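Local coordinates for protein PspGI restriction endonuclease (PDB 3BM3) that probably cleaves double-stranded DNA as a type II restriction endonuclease, and binds its substrate DNA, at residues I185-I198 with G208-L222. The protein carries 2 engineered substitutions. Sequence-based numbering, arbitrary orientation. Where two conformers were deposited one is given.
Sequences INFWFVGFDEEFTI and GIDRVYVIDGRYDSL
Phe189 and Val212 pair across neighbouring parallel strands, 186-191 and 211-214, which helix 198-206 joins into a beta-alpha-beta unit within the mixed sheet of this PDDEXK-clan endonuclease. Backbone bonds set the register: Phe189 N donates to Arg211 O, Tyr213 N to Phe189 O (2.6 Å) and Gly191 N to Tyr213 O. Asp210 holds Phe187 by two bonds, its N donating to Phe187 O while its OD2 accepts from Phe187 N through the anti lone pair (2.8 Å). Arg178 adds a salt bridge to that carboxylate. Beyond the last of these bonds a water accepts from both Asp193 N and Ile215 N, bridging the two segments.

On the face turned to helix 249-259, Trp188 has Arg211 CD and Tyr213 OH over one face of its indole. In the Arg211 conformer given here, Arg211 CD sits 3.5 Å from the centroid of the five-membered ring of Trp188, a CH-pi contact, and the bend at chi3 (73°) turns the guanidinium so that NE donates to Tyr213 OH; Asp252 binds both side chains. On the other face, toward helix 198-206, the Phe196 ring meets Val212 CG1 and Val214 CG1, each 3.6 Å from its CE2 and CD2 respectively, with Leu222 CD2 at its edge. Beyond the strands, Ile215 CD1 stands over the centre of the Phe192 ring, a CH-pi contact.

Arg218 ties helix 216-227 to the loop before helix 198-206, and a leucine in its place would probably leave Phe196 O without both donors and Glu225 without its salt-bridge mate. Its guanidinium grips that carbonyl side-on, NE at 2.9 Å and NH2 at 2.8 Å from Phe196 O, while NH1 donates to Ser221 OG.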
ATOM      1  N   ILE C 185       9.136  21.728  -4.479  1.00 16.96           N
ATOM      2  CA  ILE C 185       9.153  20.561  -5.345  1.00 16.12           C
ATOM      3  C   ILE C 185       7.835  20.478  -6.122  1.00 15.12           C
ATOM      4  O   ILE C 185       6.826  21.095  -5.743  1.00 15.28           O
ATOM      5  CB  ILE C 185       9.414  19.266  -4.583  1.00 15.78           C
ATOM      6  CG1 ILE C 185       8.218  18.858  -3.712  1.00 16.42           C
ATOM      7  CG2 ILE C 185      10.693  19.367  -3.777  1.00 16.86           C
ATOM      8  CD1 ILE C 185       8.399  17.442  -3.125  1.00 16.52           C
ATOM      9  N   ASN C 186       7.881  19.734  -7.226  1.00 13.43           N
ATOM     10  CA  ASN C 186       6.736  19.469  -8.065  1.00 12.92           C
ATOM     11  C   ASN C 186       6.503  17.971  -7.991  1.00 11.99           C
ATOM     12  O   ASN C 186       7.299  17.193  -8.466  1.00 12.47           O
ATOM     13  CB  ASN C 186       7.032  19.886  -9.478  1.00 13.23           C
ATOM     14  CG  ASN C 186       7.343  21.349  -9.575  1.00 14.06           C
ATOM     15  OD1 ASN C 186       6.491  22.175  -9.320  1.00 13.90           O
ATOM     16  ND2 ASN C 186       8.596  21.668  -9.880  1.00 15.39           N
ATOM     17  N   PHE C 187       5.408  17.598  -7.364  1.00 11.63           N
ATOM     18  CA  PHE C 187       5.147  16.191  -7.108  1.00 11.92           C
ATOM     19  C   PHE C 187       3.782  15.874  -7.671  1.00 12.52           C
ATOM     20  O   PHE C 187       2.776  16.439  -7.209  1.00 12.15           O
ATOM     21  CB  PHE C 187       5.165  15.932  -5.613  1.00 12.42           C
ATOM     22  CG  PHE C 187       5.172  14.488  -5.265  1.00 12.99           C
ATOM     23  CD1 PHE C 187       6.346  13.854  -4.933  1.00 17.66           C
ATOM     24  CD2 PHE C 187       3.994  13.757  -5.275  1.00 15.70           C
ATOM     25  CE1 PHE C 187       6.360  12.508  -4.617  1.00 20.82           C
ATOM     26  CE2 PHE C 187       4.007  12.411  -4.965  1.00 18.17           C
ATOM     27  CZ  PHE C 187       5.174  11.805  -4.625  1.00 17.32           C
ATOM     28  N   TRP C 188       3.753  15.006  -8.691  1.00 11.61           N
ATOM     29  CA  TRP C 188       2.523  14.712  -9.389  1.00 11.58           C
ATOM     30  C   TRP C 188       2.199  13.247  -9.189  1.00 12.27           C
ATOM     31  O   TRP C 188       3.082  12.415  -9.176  1.00 11.82           O
ATOM     32  CB  TRP C 188       2.627  15.004 -10.888  1.00 11.89           C
ATOM     33  CG  TRP C 188       2.936  16.422 -11.246  1.00 11.23           C
ATOM     34  CD1 TRP C 188       3.118  17.468 -10.409  1.00 12.77           C
ATOM     35  CD2 TRP C 188       3.139  16.932 -12.570  1.00 10.90           C
ATOM     36  NE1 TRP C 188       3.432  18.604 -11.121  1.00 12.25           N
ATOM     37  CE2 TRP C 188       3.420  18.302 -12.451  1.00 12.77           C
ATOM     38  CE3 TRP C 188       3.044  16.375 -13.848  1.00 11.18           C
ATOM     39  CZ2 TRP C 188       3.646  19.106 -13.563  1.00 12.23           C
ATOM     40  CZ3 TRP C 188       3.304  17.180 -14.949  1.00 11.94           C
ATOM     41  CH2 TRP C 188       3.570  18.520 -14.795  1.00 11.64           C
ATOM     42  N   PHE C 189       0.916  12.959  -9.049  1.00 11.12           N
ATOM     43  CA  PHE C 189       0.460  11.600  -8.845  1.00 11.18           C
ATOM     44  C   PHE C 189      -0.329  11.193 -10.057  1.00 10.35           C
ATOM     45  O   PHE C 189      -1.232  11.900 -10.519  1.00 11.16           O
ATOM     46  CB  PHE C 189      -0.471  11.549  -7.648  1.00 10.99           C
ATOM     47  CG  PHE C 189      -1.047  10.193  -7.378  1.00 12.50           C
ATOM     48  CD1 PHE C 189      -0.371   9.309  -6.546  1.00 15.46           C
ATOM     49  CD2 PHE C 189      -2.206   9.793  -7.970  1.00 14.01           C
ATOM     50  CE1 PHE C 189      -0.872   8.027  -6.326  1.00 17.17           C
ATOM     51  CE2 PHE C 189      -2.709   8.509  -7.739  1.00 13.89           C
ATOM     52  CZ  PHE C 189      -2.050   7.656  -6.907  1.00 14.24           C
ATOM     53  N   VAL C 190      -0.043   9.986 -10.513  1.00 11.23           N
ATOM     54  CA  VAL C 190      -0.765   9.377 -11.613  1.00 11.21           C
ATOM     55  C   VAL C 190      -1.333   8.038 -11.147  1.00 11.62           C
ATOM     56  O   VAL C 190      -0.590   7.198 -10.677  1.00 11.86           O
ATOM     57  CB  VAL C 190       0.169   9.098 -12.806  1.00 11.66           C
ATOM     58  CG1 VAL C 190      -0.583   8.411 -13.908  1.00 14.71           C
ATOM     59  CG2 VAL C 190       0.834  10.356 -13.265  1.00 11.41           C
ATOM     60  N   GLY C 191      -2.642   7.881 -11.305  1.00 12.03           N
ATOM     61  CA  GLY C 191      -3.310   6.642 -11.004  1.00 12.84           C
ATOM     62  C   GLY C 191      -3.958   6.195 -12.274  1.00 14.52           C
ATOM     63  O   GLY C 191      -4.302   7.018 -13.134  1.00 18.31           O
ATOM     64  N   PHE C 192      -4.057   4.900 -12.460  1.00 14.26           N
ATOM     65  CA  PHE C 192      -4.664   4.378 -13.663  1.00 14.30           C
ATOM     66  C   PHE C 192      -5.815   3.474 -13.221  1.00 14.10           C
ATOM     67  O   PHE C 192      -5.826   2.268 -13.442  1.00 14.69           O
ATOM     68  CB  PHE C 192      -3.623   3.647 -14.494  1.00 14.84           C
ATOM     69  CG  PHE C 192      -3.893   3.706 -15.972  1.00 15.36           C
ATOM     70  CD1 PHE C 192      -3.932   4.911 -16.602  1.00 16.04           C
ATOM     71  CD2 PHE C 192      -4.090   2.552 -16.709  1.00 18.78           C
ATOM     72  CE1 PHE C 192      -4.215   4.999 -17.965  1.00 17.88           C
ATOM     73  CE2 PHE C 192      -4.345   2.636 -18.061  1.00 17.48           C
ATOM     74  CZ  PHE C 192      -4.376   3.877 -18.675  1.00 16.31           C
ATOM     75  N   ASP C 193      -6.782   4.113 -12.573  1.00 12.69           N
ATOM     76  CA  ASP C 193      -7.764   3.425 -11.748  1.00 12.96           C
ATOM     77  C   ASP C 193      -9.076   4.096 -11.950  1.00 13.19           C
ATOM     78  O   ASP C 193      -9.270   5.246 -11.579  1.00 12.78           O
ATOM     79  CB  ASP C 193      -7.334   3.461 -10.265  1.00 12.24           C
ATOM     80  CG  ASP C 193      -8.193   2.608  -9.366  1.00 12.79           C
ATOM     81  OD1 ASP C 193      -9.336   2.290  -9.748  1.00 14.42           O
ATOM     82  OD2 ASP C 193      -7.728   2.293  -8.241  1.00 11.25           O
ATOM     83  N   GLU C 194      -9.997   3.348 -12.519  1.00 14.01           N
ATOM     84  CA  GLU C 194     -11.331   3.839 -12.791  1.00 15.84           C
ATOM     85  C   GLU C 194     -12.131   4.063 -11.508  1.00 15.83           C
ATOM     86  O   GLU C 194     -13.170   4.714 -11.556  1.00 18.81           O
ATOM     87  CB  GLU C 194     -12.063   2.871 -13.743  1.00 16.47           C
ATOM     88  CG  GLU C 194     -11.271   2.534 -15.022  1.00 19.49           C
ATOM     89  CD  GLU C 194     -11.414   3.552 -16.170  1.00 23.49           C
ATOM     90  OE1 GLU C 194     -12.133   4.584 -16.021  1.00 26.57           O
ATOM     91  OE2 GLU C 194     -10.808   3.275 -17.238  1.00 24.50           O
ATOM     92  N   GLU C 195     -11.649   3.555 -10.363  1.00 15.46           N
ATOM     93  CA  GLU C 195     -12.320   3.732  -9.085  1.00 16.67           C
ATOM     94  C   GLU C 195     -11.595   4.724  -8.189  1.00 14.87           C
ATOM     95  O   GLU C 195     -11.824   4.785  -7.003  1.00 15.41           O
ATOM     96  CB  GLU C 195     -12.488   2.381  -8.378  1.00 17.83           C
ATOM     97  CG  GLU C 195     -13.295   1.379  -9.185  1.00 22.98           C
ATOM     98  CD  GLU C 195     -14.593   1.937  -9.775  1.00 31.34           C
ATOM     99  OE1 GLU C 195     -15.362   2.617  -9.034  1.00 37.17           O
ATOM    100  OE2 GLU C 195     -14.854   1.678 -10.980  1.00 36.74           O
ATOM    101  N   PHE C 196     -10.749   5.542  -8.794  1.00 14.25           N
ATOM    102  CA  PHE C 196     -10.033   6.576  -8.058  1.00 13.87           C
ATOM    103  C   PHE C 196     -11.056   7.478  -7.353  1.00 12.87           C
ATOM    104  O   PHE C 196     -11.999   7.912  -7.967  1.00 13.23           O
ATOM    105  CB  PHE C 196      -9.188   7.361  -9.025  1.00 13.89           C
ATOM    106  CG  PHE C 196      -8.270   8.338  -8.357  1.00 17.14           C
ATOM    107  CD1 PHE C 196      -7.170   7.895  -7.641  1.00 19.91           C
ATOM    108  CD2 PHE C 196      -8.531   9.685  -8.391  1.00 18.81           C
ATOM    109  CE1 PHE C 196      -6.325   8.799  -7.026  1.00 21.23           C
ATOM    110  CE2 PHE C 196      -7.695  10.568  -7.778  1.00 18.94           C
ATOM    111  CZ  PHE C 196      -6.601  10.152  -7.123  1.00 20.01           C
ATOM    112  N   THR C 197     -10.845   7.762  -6.072  1.00 12.60           N
ATOM    113  CA  THR C 197     -11.845   8.450  -5.258  1.00 12.69           C
ATOM    114  C   THR C 197     -11.624   9.956  -5.142  1.00 13.39           C
ATOM    115  O   THR C 197     -10.510  10.457  -5.212  1.00 12.87           O
ATOM    116  CB  THR C 197     -11.868   7.899  -3.827  1.00 13.17           C
ATOM    117  OG1 THR C 197     -10.703   8.356  -3.124  1.00 13.16           O
ATOM    118  CG2 THR C 197     -11.901   6.358  -3.855  1.00 14.30           C
ATOM    119  N   ILE C 198     -12.731  10.658  -4.937  1.00 12.92           N
ATOM    120  CA  ILE C 198     -12.687  12.109  -4.719  1.00 13.70           C
ATOM    121  C   ILE C 198     -11.886  12.450  -3.488  1.00 12.04           C
ATOM    122  O   ILE C 198     -11.089  13.373  -3.522  1.00 11.89           O
ATOM    123  CB  ILE C 198     -14.100  12.694  -4.642  1.00 14.24           C
ATOM    124  CG1 ILE C 198     -14.069  14.197  -4.423  1.00 16.36           C
ATOM    125  CG2 ILE C 198     -14.882  12.060  -3.511  1.00 15.11           C
ATOM    126  CD1 ILE C 198     -15.504  14.829  -4.397  1.00 16.76           C
ATOM    127  N   GLY C 208       0.416  17.946  -0.240  1.00 13.30           N
ATOM    128  CA  GLY C 208       1.730  17.845  -0.827  1.00 13.88           C
ATOM    129  C   GLY C 208       1.839  17.320  -2.230  1.00 13.88           C
ATOM    130  O   GLY C 208       2.946  17.248  -2.781  1.00 14.10           O
ATOM    131  N   ILE C 209       0.706  16.995  -2.819  1.00 12.26           N
ATOM    132  CA  ILE C 209       0.674  16.557  -4.198  1.00 12.68           C
ATOM    133  C   ILE C 209       0.182  17.744  -5.000  1.00 11.64           C
ATOM    134  O   ILE C 209      -0.883  18.297  -4.717  1.00 12.36           O
ATOM    135  CB  ILE C 209      -0.198  15.320  -4.392  1.00 13.48           C
ATOM    136  CG1 ILE C 209       0.475  14.101  -3.753  1.00 17.06           C
ATOM    137  CG2 ILE C 209      -0.383  15.030  -5.860  1.00 12.81           C
ATOM    138  CD1 ILE C 209       0.343  14.021  -2.332  1.00 21.23           C
ATOM    139  N   ASP C 210       0.977  18.148  -5.978  1.00 11.29           N
ATOM    140  CA  ASP C 210       0.638  19.330  -6.767  1.00 11.32           C
ATOM    141  C   ASP C 210      -0.411  19.132  -7.808  1.00 11.35           C
ATOM    142  O   ASP C 210      -1.167  20.043  -8.080  1.00 12.68           O
ATOM    143  CB  ASP C 210       1.876  19.896  -7.423  1.00 12.20           C
ATOM    144  CG  ASP C 210       2.853  20.318  -6.414  1.00 15.05           C
ATOM    145  OD1 ASP C 210       2.572  21.337  -5.727  1.00 18.80           O
ATOM    146  OD2 ASP C 210       3.825  19.592  -6.219  1.00 14.97           O
ATOM    147  N   ARG C 211      -0.412  17.944  -8.416  0.50 12.19           N
ATOM    148  CA  ARG C 211      -1.283  17.601  -9.537  0.50 11.39           C
ATOM    149  C   ARG C 211      -1.649  16.127  -9.433  0.50 11.27           C
ATOM    150  O   ARG C 211      -0.794  15.291  -9.112  0.50 10.49           O
ATOM    151  CB  ARG C 211      -0.614  17.886 -10.886  0.50 11.88           C
ATOM    152  CG  ARG C 211      -0.136  19.320 -11.037  0.50 11.36           C
ATOM    153  CD  ARG C 211       0.447  19.589 -12.403  0.50 12.78           C
ATOM    154  NE  ARG C 211      -0.518  19.672 -13.492  0.50 17.43           N
ATOM    155  CZ  ARG C 211      -1.293  20.719 -13.771  0.50 19.88           C
ATOM    156  NH1 ARG C 211      -1.306  21.793 -12.996  0.50 19.82           N
ATOM    157  NH2 ARG C 211      -2.104  20.667 -14.822  0.50 20.15           N
ATOM    158  N   VAL C 212      -2.910  15.822  -9.715  1.00 11.23           N
ATOM    159  CA  VAL C 212      -3.407  14.460  -9.656  1.00 11.25           C
ATOM    160  C   VAL C 212      -3.873  14.118 -11.037  1.00 11.55           C
ATOM    161  O   VAL C 212      -4.718  14.831 -11.570  1.00 11.21           O
ATOM    162  CB  VAL C 212      -4.531  14.353  -8.645  1.00 11.56           C
ATOM    163  CG1 VAL C 212      -5.327  13.073  -8.867  1.00 15.87           C
ATOM    164  CG2 VAL C 212      -3.918  14.415  -7.208  1.00 10.12           C
ATOM    165  N   TYR C 213      -3.362  13.024 -11.591  1.00 10.86           N
ATOM    166  CA  TYR C 213      -3.762  12.543 -12.907  1.00 10.45           C
ATOM    167  C   TYR C 213      -4.549  11.262 -12.796  1.00 12.12           C
ATOM    168  O   TYR C 213      -4.169  10.365 -12.061  1.00 11.23           O
ATOM    169  CB  TYR C 213      -2.562  12.300 -13.805  1.00 11.47           C
ATOM    170  CG  TYR C 213      -1.895  13.612 -14.141  1.00  9.73           C
ATOM    171  CD1 TYR C 213      -2.219  14.291 -15.301  1.00 10.72           C
ATOM    172  CD2 TYR C 213      -0.981  14.180 -13.262  1.00 10.82           C
ATOM    173  CE1 TYR C 213      -1.641  15.498 -15.590  1.00  9.34           C
ATOM    174  CE2 TYR C 213      -0.392  15.370 -13.518  1.00  9.03           C
ATOM    175  CZ  TYR C 213      -0.732  16.053 -14.699  1.00 11.16           C
ATOM    176  OH  TYR C 213      -0.132  17.260 -14.964  1.00 12.29           O
ATOM    177  N   VAL C 214      -5.642  11.194 -13.520  1.00 11.58           N
ATOM    178  CA  VAL C 214      -6.591  10.110 -13.377  1.00 12.59           C
ATOM    179  C   VAL C 214      -6.796   9.494 -14.763  1.00 12.34           C
ATOM    180  O   VAL C 214      -6.735  10.167 -15.770  1.00 11.79           O
ATOM    181  CB  VAL C 214      -7.931  10.593 -12.749  1.00 12.25           C
ATOM    182  CG1 VAL C 214      -7.716  11.364 -11.432  1.00 13.29           C
ATOM    183  CG2 VAL C 214      -8.721  11.438 -13.689  1.00 14.57           C
ATOM    184  N   ILE C 215      -6.980   8.182 -14.824  1.00 11.71           N
ATOM    185  CA  ILE C 215      -7.226   7.528 -16.076  1.00 12.51           C
ATOM    186  C   ILE C 215      -8.378   8.289 -16.750  1.00 11.00           C
ATOM    187  O   ILE C 215      -9.327   8.676 -16.100  1.00 10.71           O
ATOM    188  CB  ILE C 215      -7.568   6.042 -15.871  1.00 12.88           C
ATOM    189  CG1 ILE C 215      -7.636   5.310 -17.204  1.00 13.34           C
ATOM    190  CG2 ILE C 215      -8.809   5.845 -14.980  1.00 13.07           C
ATOM    191  CD1 ILE C 215      -7.587   3.791 -17.067  1.00 15.54           C
ATOM    192  N   ASP C 216      -8.287   8.496 -18.056  1.00 11.74           N
ATOM    193  CA  ASP C 216      -9.191   9.428 -18.719  1.00 12.63           C
ATOM    194  C   ASP C 216     -10.639   9.122 -18.452  1.00 12.64           C
ATOM    195  O   ASP C 216     -11.426  10.046 -18.246  1.00 14.90           O
ATOM    196  CB  ASP C 216      -8.933   9.498 -20.217  1.00 12.26           C
ATOM    197  CG  ASP C 216      -7.629  10.185 -20.572  1.00 12.90           C
ATOM    198  OD1 ASP C 216      -6.769  10.394 -19.708  1.00 11.58           O
ATOM    199  OD2 ASP C 216      -7.476  10.496 -21.776  1.00 13.37           O
ATOM    200  N   GLY C 217     -10.975   7.826 -18.443  1.00 13.09           N
ATOM    201  CA  GLY C 217     -12.338   7.337 -18.233  1.00 13.75           C
ATOM    202  C   GLY C 217     -12.974   7.721 -16.920  1.00 13.73           C
ATOM    203  O   GLY C 217     -14.189   7.677 -16.767  1.00 14.23           O
ATOM    204  N   ARG C 218     -12.150   8.095 -15.945  1.00 12.80           N
ATOM    205  CA  ARG C 218     -12.652   8.470 -14.620  1.00 13.71           C
ATOM    206  C   ARG C 218     -12.733   9.971 -14.416  1.00 12.88           C
ATOM    207  O   ARG C 218     -13.378  10.442 -13.511  1.00 13.22           O
ATOM    208  CB  ARG C 218     -11.740   7.803 -13.572  1.00 13.61           C
ATOM    209  CG  ARG C 218     -12.057   8.103 -12.128  1.00 15.36           C
ATOM    210  CD  ARG C 218     -13.504   7.934 -11.764  1.00 14.66           C
ATOM    211  NE  ARG C 218     -13.624   8.087 -10.319  1.00 15.56           N
ATOM    212  CZ  ARG C 218     -14.698   8.541  -9.684  1.00 17.18           C
ATOM    213  NH1 ARG C 218     -15.794   8.903 -10.355  1.00 14.74           N
ATOM    214  NH2 ARG C 218     -14.678   8.645  -8.375  1.00 16.14           N
ATOM    215  N   TYR C 219     -12.088  10.737 -15.282  1.00 13.60           N
ATOM    216  CA  TYR C 219     -11.974  12.169 -15.092  1.00 14.16           C
ATOM    217  C   TYR C 219     -13.347  12.808 -14.967  1.00 13.99           C
ATOM    218  O   TYR C 219     -13.639  13.495 -14.007  1.00 13.04           O
ATOM    219  CB  TYR C 219     -11.179  12.806 -16.217  1.00 14.85           C
ATOM    220  CG  TYR C 219     -11.054  14.283 -16.051  1.00 15.40           C
ATOM    221  CD1 TYR C 219     -10.106  14.831 -15.198  1.00 18.54           C
ATOM    222  CD2 TYR C 219     -11.923  15.136 -16.684  1.00 17.64           C
ATOM    223  CE1 TYR C 219     -10.022  16.196 -15.007  1.00 19.61           C
ATOM    224  CE2 TYR C 219     -11.826  16.502 -16.526  1.00 20.56           C
ATOM    225  CZ  TYR C 219     -10.883  17.026 -15.666  1.00 21.12           C
ATOM    226  OH  TYR C 219     -10.820  18.390 -15.520  1.00 24.98           O
ATOM    227  N   ASP C 220     -14.192  12.590 -15.957  1.00 13.90           N
ATOM    228  CA  ASP C 220     -15.492  13.273 -15.961  1.00 14.69           C
ATOM    229  C   ASP C 220     -16.339  12.983 -14.730  1.00 14.16           C
ATOM    230  O   ASP C 220     -16.913  13.890 -14.126  1.00 15.31           O
ATOM    231  CB  ASP C 220     -16.279  12.956 -17.228  1.00 15.55           C
ATOM    232  CG  ASP C 220     -15.775  13.715 -18.430  1.00 18.50           C
ATOM    233  OD1 ASP C 220     -14.896  14.570 -18.271  1.00 21.07           O
ATOM    234  OD2 ASP C 220     -16.301  13.463 -19.541  1.00 22.40           O
ATOM    235  N   SER C 221     -16.440  11.717 -14.349  1.00 14.87           N
ATOM    236  CA  SER C 221     -17.293  11.349 -13.218  1.00 14.75           C
ATOM    237  C   SER C 221     -16.682  11.872 -11.921  1.00 14.77           C
ATOM    238  O   SER C 221     -17.399  12.274 -11.021  1.00 14.53           O
ATOM    239  CB  SER C 221     -17.513   9.833 -13.154  1.00 15.84           C
ATOM    240  OG  SER C 221     -16.290   9.107 -13.087  1.00 15.57           O
ATOM    241  N   LEU C 222     -15.356  11.891 -11.842  1.00 15.18           N
ATOM    242  CA  LEU C 222     -14.694  12.397 -10.656  1.00 15.54           C
ATOM    243  C   LEU C 222     -14.968  13.871 -10.501  1.00 15.90           C
ATOM    244  O   LEU C 222     -15.338  14.326  -9.412  1.00 16.71           O
ATOM    245  CB  LEU C 222     -13.182  12.106 -10.694  1.00 15.42           C
ATOM    246  CG  LEU C 222     -12.405  12.824  -9.596  1.00 17.22           C
ATOM    247  CD1 LEU C 222     -12.911  12.418  -8.201  1.00 20.09           C
ATOM    248  CD2 LEU C 222     -10.917  12.598  -9.768  1.00 17.73           C
TER
HETATM  249  O   HOH W   1       4.697  22.429  -4.661  1.00 26.36           O
HETATM  250  O   HOH W   2      -7.245   7.032 -12.088  1.00 20.10           O
HETATM  251  O   HOH W   3     -10.347   5.120 -19.301  1.00 20.88           O